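Local coordinates for protein iron transport multicopper oxidase FET3 (PDB 1ZPU) that oxidises ferrous iron to ferric iron with molecular oxygen, using four copper ions, so that yeast can import the iron through the permease FTR1, at residues Leu137-Trp142 with Leu170-Thr175; Tyr202-Asp207 with Asn288-Ile293; Ile252-Asp257 with Leu270-Tyr275. All blocks are in the same frame, centred on the assembly; numbering follows the deposited sequence.

Contact 1: Leu137-Trp142 with Leu170-Thr175; sequences LSLSEW and LIVNNT. With NAG (2-acetamido-2-deoxy-beta-D-glucopyranose), chain G.
S140 and I171 hold the middle of this antiparallel strand pair with two backbone hydrogen bonds. I171 N gives to S140 O at 2.8 Å. S140 N gives back to I171 O at 3.0 Å. The pair is one margin of a mixed sheet in the second, plastocyanin-like domain of the multicopper oxidase: strand 169-172 is outermost and strand 133-142 lies next to it. Toward N173 the pairing passes from backbone to side chain. N173 N still donates to S138 O, at 3.0 Å. The return bond from S138 N goes to the side-chain oxygen OD1 of N173, at 3.1 Å. It is nearly straight (168°) and runs nearly along the C=O axis. This bond fixes the turn of the amide, whose other arm, ND2, is covalently joined to C1 of an N-linked sugar. A type I' turn from V172 to T175 ends the strand here. The carboxylate of E141 is taken up outside the pair, by the backbone N atoms of G197, F198 and V199. S140 OG bonds to E141 O and to K117 NZ.

Packing follows on both faces. On the S140 face, I171 CG1 sits between its own backbone N and carbonyl carbon (chi1 55°) and lies 3.8 Å from S140 CB. I171 CG2 meets W142 CB at 3.9 Å, and its CD1 comes obliquely to W142 CE3, also at 3.9 Å. An alanine here would probably open a gap beside S140 CB and leave W142 CB and CE3 without these neighbours. On the other face, the side chains of L139 and V172 run side by side. One step further on that face, L170 CD2 rests 4.1 Å from E141 CB.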
# COMPACT_ATOMS: atom_id res chain seq x y z
N LEU A 137 -6.28 -14.59 4.42
CA LEU A 137 -5.64 -14.34 5.69
C LEU A 137 -5.07 -12.94 5.61
O LEU A 137 -4.34 -12.62 4.66
CB LEU A 137 -4.53 -15.33 5.95
CG LEU A 137 -4.82 -16.82 5.97
CD1 LEU A 137 -3.52 -17.53 6.22
CD2 LEU A 137 -5.82 -17.18 7.05
N SER A 138 -5.40 -12.10 6.59
CA SER A 138 -4.86 -10.76 6.67
C SER A 138 -3.73 -10.73 7.68
O SER A 138 -3.98 -10.65 8.89
CB SER A 138 -5.94 -9.77 7.11
OG SER A 138 -7.03 -9.72 6.21
N LEU A 139 -2.49 -10.79 7.20
CA LEU A 139 -1.33 -10.66 8.05
C LEU A 139 -1.08 -9.18 8.37
O LEU A 139 -1.29 -8.30 7.52
CB LEU A 139 -0.09 -11.25 7.38
CG LEU A 139 -0.20 -12.53 6.54
CD1 LEU A 139 1.14 -12.86 5.86
CD2 LEU A 139 -0.64 -13.67 7.40
N SER A 140 -0.63 -8.93 9.60
CA SER A 140 -0.30 -7.57 10.03
C SER A 140 0.61 -7.60 11.24
O SER A 140 0.75 -8.65 11.85
CB SER A 140 -1.58 -6.80 10.37
OG SER A 140 -1.26 -5.50 10.81
N GLU A 141 1.25 -6.48 11.58
CA GLU A 141 1.86 -6.34 12.92
C GLU A 141 0.88 -5.57 13.80
O GLU A 141 -0.05 -4.95 13.29
CB GLU A 141 3.22 -5.65 12.87
CG GLU A 141 3.17 -4.12 12.67
CD GLU A 141 2.81 -3.72 11.25
OE1 GLU A 141 3.71 -3.78 10.37
OE2 GLU A 141 1.62 -3.35 11.03
N TRP A 142 1.10 -5.61 15.11
CA TRP A 142 0.22 -4.92 16.04
C TRP A 142 1.01 -4.10 17.10
O TRP A 142 1.99 -4.59 17.68
CB TRP A 142 -0.72 -5.93 16.69
CG TRP A 142 -1.79 -5.31 17.49
CD1 TRP A 142 -1.96 -5.40 18.84
CD2 TRP A 142 -2.84 -4.49 17.01
NE1 TRP A 142 -3.06 -4.68 19.23
CE2 TRP A 142 -3.62 -4.11 18.12
CE3 TRP A 142 -3.20 -4.03 15.74
CZ2 TRP A 142 -4.73 -3.29 18.01
CZ3 TRP A 142 -4.32 -3.21 15.63
CH2 TRP A 142 -5.06 -2.86 16.76
N LEU A 170 3.01 -9.96 15.85
CA LEU A 170 2.37 -10.25 14.57
C LEU A 170 0.95 -10.77 14.80
O LEU A 170 0.71 -11.56 15.72
CB LEU A 170 3.19 -11.29 13.78
CG LEU A 170 4.55 -10.82 13.26
CD1 LEU A 170 5.24 -11.88 12.43
CD2 LEU A 170 4.39 -9.54 12.46
N ILE A 171 0.02 -10.36 13.95
CA ILE A 171 -1.35 -10.84 14.01
C ILE A 171 -1.85 -11.37 12.65
O ILE A 171 -1.29 -11.03 11.61
CB ILE A 171 -2.28 -9.77 14.59
CG1 ILE A 171 -2.16 -8.46 13.79
CG2 ILE A 171 -1.95 -9.53 16.04
CD1 ILE A 171 -3.26 -7.51 14.05
N VAL A 172 -2.84 -12.25 12.70
CA VAL A 172 -3.57 -12.75 11.52
C VAL A 172 -5.05 -12.59 11.78
O VAL A 172 -5.53 -12.93 12.88
CB VAL A 172 -3.35 -14.27 11.19
CG1 VAL A 172 -2.59 -14.43 9.94
CG2 VAL A 172 -2.71 -15.06 12.33
N ASN A 173 -5.80 -12.12 10.78
CA ASN A 173 -7.25 -11.88 10.92
C ASN A 173 -7.59 -11.24 12.24
O ASN A 173 -8.56 -11.59 12.86
CB ASN A 173 -8.04 -13.18 10.79
CG ASN A 173 -8.35 -13.52 9.37
OD1 ASN A 173 -7.68 -13.04 8.44
ND2 ASN A 173 -9.37 -14.37 9.19
N ASN A 174 -6.75 -10.31 12.68
CA ASN A 174 -6.96 -9.55 13.90
C ASN A 174 -7.03 -10.38 15.19
O ASN A 174 -7.74 -10.01 16.14
CB ASN A 174 -8.18 -8.62 13.76
CG ASN A 174 -8.02 -7.62 12.63
OD1 ASN A 174 -7.27 -6.66 12.72
ND2 ASN A 174 -8.72 -7.86 11.54
N THR A 175 -6.30 -11.49 15.22
CA THR A 175 -5.91 -12.16 16.49
C THR A 175 -4.54 -12.78 16.36
O THR A 175 -3.82 -12.54 15.40
CB THR A 175 -6.79 -13.37 16.87
OG1 THR A 175 -7.37 -13.93 15.70
CG2 THR A 175 -7.85 -12.97 17.86
C1 NAG G . -9.82 -14.60 7.83
C2 NAG G . -10.53 -15.95 7.83
C3 NAG G . -11.19 -16.21 6.48
C4 NAG G . -12.04 -15.04 5.99
C5 NAG G . -11.24 -13.76 6.11
C6 NAG G . -12.19 -12.61 5.87
C7 NAG G . -9.85 -17.93 9.10
C8 NAG G . -8.97 -19.16 9.17
N2 NAG G . -9.61 -17.02 8.16
O3 NAG G . -12.02 -17.34 6.61
O4 NAG G . -12.34 -15.14 4.61
O5 NAG G . -10.74 -13.62 7.41
O6 NAG G . -11.51 -11.38 5.86
O7 NAG G . -10.76 -17.80 9.92

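Contact 2: Tyr202-Asp207 with Asn288-Ile293. With NAG (2-acetamido-2-deoxy-beta-D-glucopyranose), chain L; NAG (2-acetamido-2-deoxy-beta-D-glucopyranose), chain B.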
# COMPACT_ATOMS: atom_id res chain seq x y z
N TYR A 202 7.58 -13.09 6.49
CA TYR A 202 7.71 -14.36 5.79
C TYR A 202 6.51 -15.19 6.17
O TYR A 202 6.04 -15.14 7.31
CB TYR A 202 8.98 -15.10 6.19
CG TYR A 202 10.25 -14.34 5.98
CD1 TYR A 202 10.74 -13.52 6.99
CD2 TYR A 202 10.98 -14.46 4.80
CE1 TYR A 202 11.91 -12.82 6.82
CE2 TYR A 202 12.17 -13.77 4.61
CZ TYR A 202 12.63 -12.94 5.64
OH TYR A 202 13.79 -12.21 5.51
N PHE A 203 6.00 -15.94 5.21
CA PHE A 203 4.84 -16.76 5.44
C PHE A 203 5.04 -18.15 4.87
O PHE A 203 5.49 -18.29 3.73
CB PHE A 203 3.61 -16.13 4.80
CG PHE A 203 2.37 -16.92 4.99
CD1 PHE A 203 1.57 -16.72 6.11
CD2 PHE A 203 1.98 -17.88 4.05
CE1 PHE A 203 0.41 -17.45 6.29
CE2 PHE A 203 0.84 -18.62 4.22
CZ PHE A 203 0.05 -18.42 5.34
N TRP A 204 4.67 -19.16 5.65
CA TRP A 204 4.69 -20.54 5.17
C TRP A 204 3.81 -21.48 5.99
O TRP A 204 3.45 -21.17 7.13
CB TRP A 204 6.12 -21.08 5.10
CG TRP A 204 6.79 -21.37 6.42
CD1 TRP A 204 6.88 -22.58 7.03
CD2 TRP A 204 7.50 -20.44 7.26
NE1 TRP A 204 7.61 -22.47 8.20
CE2 TRP A 204 7.99 -21.17 8.36
CE3 TRP A 204 7.76 -19.06 7.18
CZ2 TRP A 204 8.74 -20.57 9.38
CZ3 TRP A 204 8.49 -18.46 8.20
CH2 TRP A 204 8.98 -19.22 9.29
N ILE A 205 3.49 -22.63 5.39
CA ILE A 205 2.66 -23.64 6.01
C ILE A 205 3.49 -24.92 6.12
O ILE A 205 3.96 -25.44 5.11
CB ILE A 205 1.40 -23.90 5.16
CG1 ILE A 205 0.64 -22.59 4.95
CG2 ILE A 205 0.50 -24.93 5.81
CD1 ILE A 205 -0.47 -22.68 3.91
N GLU A 206 3.66 -25.42 7.34
CA GLU A 206 4.37 -26.66 7.60
C GLU A 206 3.88 -27.76 6.67
O GLU A 206 2.67 -27.99 6.58
CB GLU A 206 4.20 -27.08 9.06
CG GLU A 206 4.87 -28.37 9.42
CD GLU A 206 4.50 -28.86 10.81
OE1 GLU A 206 4.91 -29.98 11.16
OE2 GLU A 206 3.81 -28.13 11.55
N ASP A 207 4.83 -28.40 5.98
CA ASP A 207 4.58 -29.54 5.08
C ASP A 207 3.55 -29.34 3.97
O ASP A 207 3.00 -30.31 3.46
CB ASP A 207 4.21 -30.79 5.88
CG ASP A 207 5.41 -31.43 6.51
OD1 ASP A 207 5.51 -31.44 7.76
OD2 ASP A 207 6.26 -31.90 5.72
N ASN A 288 6.78 -24.45 13.62
CA ASN A 288 7.56 -25.11 12.60
C ASN A 288 8.88 -24.38 12.35
O ASN A 288 8.90 -23.26 11.81
CB ASN A 288 6.76 -25.24 11.30
CG ASN A 288 7.51 -26.02 10.22
OD1 ASN A 288 7.71 -25.53 9.12
ND2 ASN A 288 7.91 -27.25 10.55
N TYR A 289 9.97 -25.01 12.76
CA TYR A 289 11.30 -24.46 12.57
C TYR A 289 11.72 -24.59 11.13
O TYR A 289 11.54 -25.62 10.51
CB TYR A 289 12.29 -25.16 13.48
CG TYR A 289 12.08 -24.75 14.90
CD1 TYR A 289 11.89 -25.68 15.91
CD2 TYR A 289 12.03 -23.40 15.22
CE1 TYR A 289 11.68 -25.26 17.23
CE2 TYR A 289 11.83 -22.98 16.50
CZ TYR A 289 11.64 -23.89 17.51
OH TYR A 289 11.44 -23.40 18.78
N VAL A 290 12.27 -23.53 10.59
CA VAL A 290 12.66 -23.53 9.20
C VAL A 290 14.18 -23.32 9.13
O VAL A 290 14.76 -22.61 9.96
CB VAL A 290 11.84 -22.50 8.40
CG1 VAL A 290 12.67 -21.31 8.00
CG2 VAL A 290 11.19 -23.14 7.21
N ASP A 291 14.81 -23.98 8.17
CA ASP A 291 16.26 -24.02 8.08
C ASP A 291 16.86 -22.74 7.49
O ASP A 291 18.01 -22.41 7.78
CB ASP A 291 16.69 -25.22 7.26
CG ASP A 291 18.18 -25.31 7.11
OD1 ASP A 291 18.85 -25.83 8.04
OD2 ASP A 291 18.67 -24.83 6.06
N SER A 292 16.09 -22.03 6.66
CA SER A 292 16.53 -20.80 6.04
C SER A 292 15.37 -19.88 5.64
O SER A 292 14.31 -20.34 5.21
CB SER A 292 17.37 -21.11 4.81
OG SER A 292 17.60 -19.94 4.04
N ILE A 293 15.58 -18.58 5.79
CA ILE A 293 14.58 -17.60 5.35
C ILE A 293 15.10 -16.87 4.11
O ILE A 293 14.70 -15.75 3.82
CB ILE A 293 14.20 -16.62 6.48
CG1 ILE A 293 15.44 -15.91 7.03
CG2 ILE A 293 13.47 -17.36 7.59
CD1 ILE A 293 15.14 -14.61 7.77
C1 NAG L . 11.87 -18.29 14.73
C2 NAG L . 12.60 -19.00 15.87
C3 NAG L . 14.05 -19.37 15.54
C4 NAG L . 14.13 -20.22 14.29
C5 NAG L . 13.46 -19.38 13.20
C6 NAG L . 13.44 -20.13 11.87
C7 NAG L . 12.26 -18.70 18.26
C8 NAG L . 11.38 -19.91 18.35
N2 NAG L . 12.56 -18.19 17.06
O3 NAG L . 14.63 -20.15 16.57
O4 NAG L . 15.50 -20.49 14.05
O5 NAG L . 12.11 -19.04 13.55
O6 NAG L . 12.56 -21.23 11.97
O7 NAG L . 12.68 -18.21 19.31
C1 NAG B . 15.85 -21.87 13.74
C2 NAG B . 17.00 -21.86 12.72
C3 NAG B . 17.55 -23.26 12.37
C4 NAG B . 17.78 -24.16 13.59
C5 NAG B . 16.60 -24.01 14.57
C6 NAG B . 16.89 -24.75 15.88
C7 NAG B . 17.19 -20.08 11.08
C8 NAG B . 16.83 -19.59 9.71
N2 NAG B . 16.60 -21.19 11.50
O3 NAG B . 18.76 -23.12 11.64
O4 NAG B . 17.91 -25.50 13.15
O5 NAG B . 16.26 -22.65 14.86
O6 NAG B . 16.36 -24.01 16.97
O7 NAG B . 18.01 -19.47 11.76
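Y202, W204 and E206 present one face of strand 201-205 and its end to the loop N288-I293, which lies against this strand of the second plastocyanin-like domain. The loop has no regular structure and meets the strand through side chains. The central bond is W204 NE1 to N288 OD1, 3.2 Å. The oxygen lies in the plane of the indole, and the N-H meets a lone pair in the plane of the amide, though the bond itself is bent (144°). With CG anti to the backbone N (chi1 -176°), the amide carbon of N288 comes to 3.6 Å from E206 CG. The rest of that amide stacks on the carboxylate of E206, with planes 4° apart. N288 ND2 lies 3.4 Å from E206 CG. E206 OE2 is hydrogen-bonded to A251 N.

V290 meets W204 tip to tip. Its CG2 stands over one face of the five-membered ring, 4.1 Å from the centroid and displaced toward the rim, a CH-pi contact. I293 crosses Y202 at about a right angle: its CB lies over the phenol face in a second CH-pi contact, and CD1 reaches the hydroxyl OH at 3.6 Å. The backbone of V290 is held by the glycan on N271. V290 N donates to O6 of the first sugar at 2.7 Å, and N2 of the second sugar donates to V290 O at 2.8 Å. The loop is thus caught between strand and sugar.

Strand 201-205 runs between strands 250-256 and 228-230 in its sheet. W204 packs on M253 and K255 of the former, and Y202 meets Y229 of the latter edge to face.

Contact 3: Ile252-Asp257 with Leu270-Tyr275. With NAG (2-acetamido-2-deoxy-beta-D-glucopyranose), chain L.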
# COMPACT_ATOMS: atom_id res chain seq x y z
N ILE A 252 0.64 -23.00 10.67
CA ILE A 252 0.64 -21.86 9.76
C ILE A 252 1.57 -20.83 10.40
O ILE A 252 1.34 -20.39 11.52
CB ILE A 252 -0.77 -21.24 9.59
CG1 ILE A 252 -1.77 -22.25 9.03
CG2 ILE A 252 -0.72 -19.99 8.69
CD1 ILE A 252 -3.20 -21.83 9.23
N MET A 253 2.62 -20.46 9.69
CA MET A 253 3.72 -19.73 10.28
C MET A 253 3.92 -18.35 9.66
O MET A 253 3.98 -18.23 8.44
CB MET A 253 4.99 -20.55 10.12
CG MET A 253 5.99 -20.34 11.22
SD MET A 253 5.61 -21.19 12.76
CE MET A 253 4.28 -22.22 12.22
N GLN A 254 3.99 -17.33 10.49
CA GLN A 254 4.37 -15.99 10.04
C GLN A 254 5.57 -15.46 10.85
O GLN A 254 5.67 -15.67 12.07
CB GLN A 254 3.16 -15.03 10.00
CG GLN A 254 2.68 -14.52 11.30
CD GLN A 254 1.25 -13.94 11.24
OE1 GLN A 254 0.32 -14.54 11.77
NE2 GLN A 254 1.10 -12.76 10.64
N LYS A 255 6.50 -14.79 10.17
CA LYS A 255 7.74 -14.36 10.81
C LYS A 255 8.08 -12.92 10.46
O LYS A 255 7.93 -12.53 9.30
CB LYS A 255 8.88 -15.30 10.36
CG LYS A 255 10.15 -15.17 11.15
CD LYS A 255 11.24 -16.05 10.57
CE LYS A 255 12.38 -16.28 11.55
NZ LYS A 255 12.61 -15.11 12.46
N PHE A 256 8.52 -12.14 11.45
CA PHE A 256 8.99 -10.77 11.23
C PHE A 256 10.17 -10.77 10.27
O PHE A 256 11.01 -11.68 10.30
CB PHE A 256 9.52 -10.20 12.53
CG PHE A 256 8.55 -9.39 13.33
CD1 PHE A 256 7.82 -9.97 14.35
CD2 PHE A 256 8.43 -8.02 13.11
CE1 PHE A 256 6.95 -9.21 15.10
CE2 PHE A 256 7.57 -7.24 13.87
CZ PHE A 256 6.82 -7.84 14.86
N ASP A 257 10.27 -9.73 9.44
CA ASP A 257 11.54 -9.39 8.81
C ASP A 257 12.27 -8.41 9.75
O ASP A 257 12.12 -7.19 9.64
CB ASP A 257 11.30 -8.75 7.46
CG ASP A 257 12.57 -8.29 6.78
OD1 ASP A 257 12.45 -7.82 5.63
OD2 ASP A 257 13.67 -8.38 7.38
N LEU A 270 9.32 -13.02 17.61
CA LEU A 270 9.63 -12.73 16.22
C LEU A 270 8.83 -13.61 15.28
O LEU A 270 8.48 -13.19 14.15
CB LEU A 270 11.12 -12.89 15.95
CG LEU A 270 12.08 -11.85 16.51
CD1 LEU A 270 13.49 -12.16 16.02
CD2 LEU A 270 11.65 -10.42 16.14
N ASN A 271 8.54 -14.83 15.72
CA ASN A 271 7.75 -15.71 14.88
C ASN A 271 6.51 -16.26 15.55
O ASN A 271 6.55 -16.65 16.69
CB ASN A 271 8.60 -16.77 14.13
CG ASN A 271 9.72 -17.33 14.96
OD1 ASN A 271 9.47 -17.94 15.98
ND2 ASN A 271 10.96 -17.16 14.50
N ALA A 272 5.39 -16.24 14.84
CA ALA A 272 4.09 -16.56 15.41
C ALA A 272 3.47 -17.79 14.74
O ALA A 272 3.55 -17.94 13.52
CB ALA A 272 3.17 -15.39 15.27
N THR A 273 2.86 -18.66 15.54
CA THR A 273 2.28 -19.91 15.05
C THR A 273 0.75 -19.87 15.08
O THR A 273 0.15 -19.54 16.11
CB THR A 273 2.71 -21.15 15.89
OG1 THR A 273 4.14 -21.21 16.04
CG2 THR A 273 2.20 -22.43 15.28
N SER A 274 0.15 -20.22 13.96
CA SER A 274 -1.28 -20.49 13.88
C SER A 274 -1.52 -21.94 13.44
O SER A 274 -0.57 -22.68 13.21
CB SER A 274 -1.97 -19.53 12.92
OG SER A 274 -2.39 -18.37 13.61
N TYR A 275 -2.78 -22.35 13.35
CA TYR A 275 -3.08 -23.76 13.22
C TYR A 275 -3.92 -24.15 12.03
O TYR A 275 -5.07 -23.76 11.90
CB TYR A 275 -3.77 -24.28 14.49
CG TYR A 275 -3.23 -23.67 15.74
CD1 TYR A 275 -4.03 -22.85 16.53
CD2 TYR A 275 -1.91 -23.89 16.13
CE1 TYR A 275 -3.55 -22.28 17.68
CE2 TYR A 275 -1.41 -23.32 17.28
CZ TYR A 275 -2.24 -22.51 18.05
OH TYR A 275 -1.76 -21.93 19.20
C1 NAG L . 11.87 -18.29 14.73
C2 NAG L . 12.60 -19.00 15.87
C3 NAG L . 14.05 -19.37 15.54
C4 NAG L . 14.13 -20.22 14.29
C5 NAG L . 13.46 -19.38 13.20
C6 NAG L . 13.44 -20.13 11.87
C7 NAG L . 12.26 -18.70 18.26
C8 NAG L . 11.38 -19.91 18.35
N2 NAG L . 12.56 -18.19 17.06
O3 NAG L . 14.63 -20.15 16.57
O4 NAG L . 15.50 -20.49 14.05
O5 NAG L . 12.11 -19.04 13.55
O6 NAG L . 12.56 -21.23 11.97
O7 NAG L . 12.68 -18.21 19.31
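I252 and S274, like Q254 and A272, face each other as hydrogen-bonded pairs of two antiparallel strands, 250-256 and 271-277. They belong to a mixed sheet of the second plastocyanin-like domain. S274 N gives to I252 O at 2.7 Å, and I252 N gives back to S274 O at 2.8 Å. A272 N to Q254 O (2.8 Å) and Q254 N to A272 O (3.1 Å) form the next pair of bonds. The run closes with F256 N to L270 O, 2.9 Å and almost straight at 177°. L270 O also lies at the edge of the F256 ring, in its plane.

The residues between look the other way for their backbone partners. M253 N is bonded by W204 O, and K255 O accepts from Y202 N, both on strand 201-205. On the far side, Y275 bonds to the backbone of L178 and W180. Two polar side-chain atoms on the Q254 face have partners as well. Q254 NE2 donates to Q201 OE1 and I171 O, and S274 OG is bonded to L178 N. On the same face, chi1 of Q254 (75°) puts its CG 4.1 Å from A272 CB.

On the other face, K255 and N271 extend alongside each other in the same direction. N271 ND2 carries the glycan through its bond to sugar C1. K255 NZ approaches that ND2, but both are donors and no bond forms. The lysine touches the sugar with its aliphatic part instead, CE lying 3.4 Å from the ring oxygen O5. Next along this face, the bent side chain of M253 runs beside T273, with CE 3.7 Å from T273 CG2.

All three contacts lie around the second plastocyanin-like domain, a sandwich of two sheets. Contact 1 pairs two strands of one sheet; contact 3 pairs two strands of the other, and contact 2 lays a loop on strand 201-205 of that same sheet. The centres of contacts 1 and 3 are about 10 Å apart, those of contacts 2 and 3 about 9 Å, and those of contacts 1 and 2 about 17 Å. F203 packs on L137 and L139 across the sandwich. Along the chain contact 1 closes first; contact 3 is then nested inside the loop closed by contact 2. One glycan, on N271, touches both contacts 2 and 3, which is consistent with a tie between the later loop and the sheet.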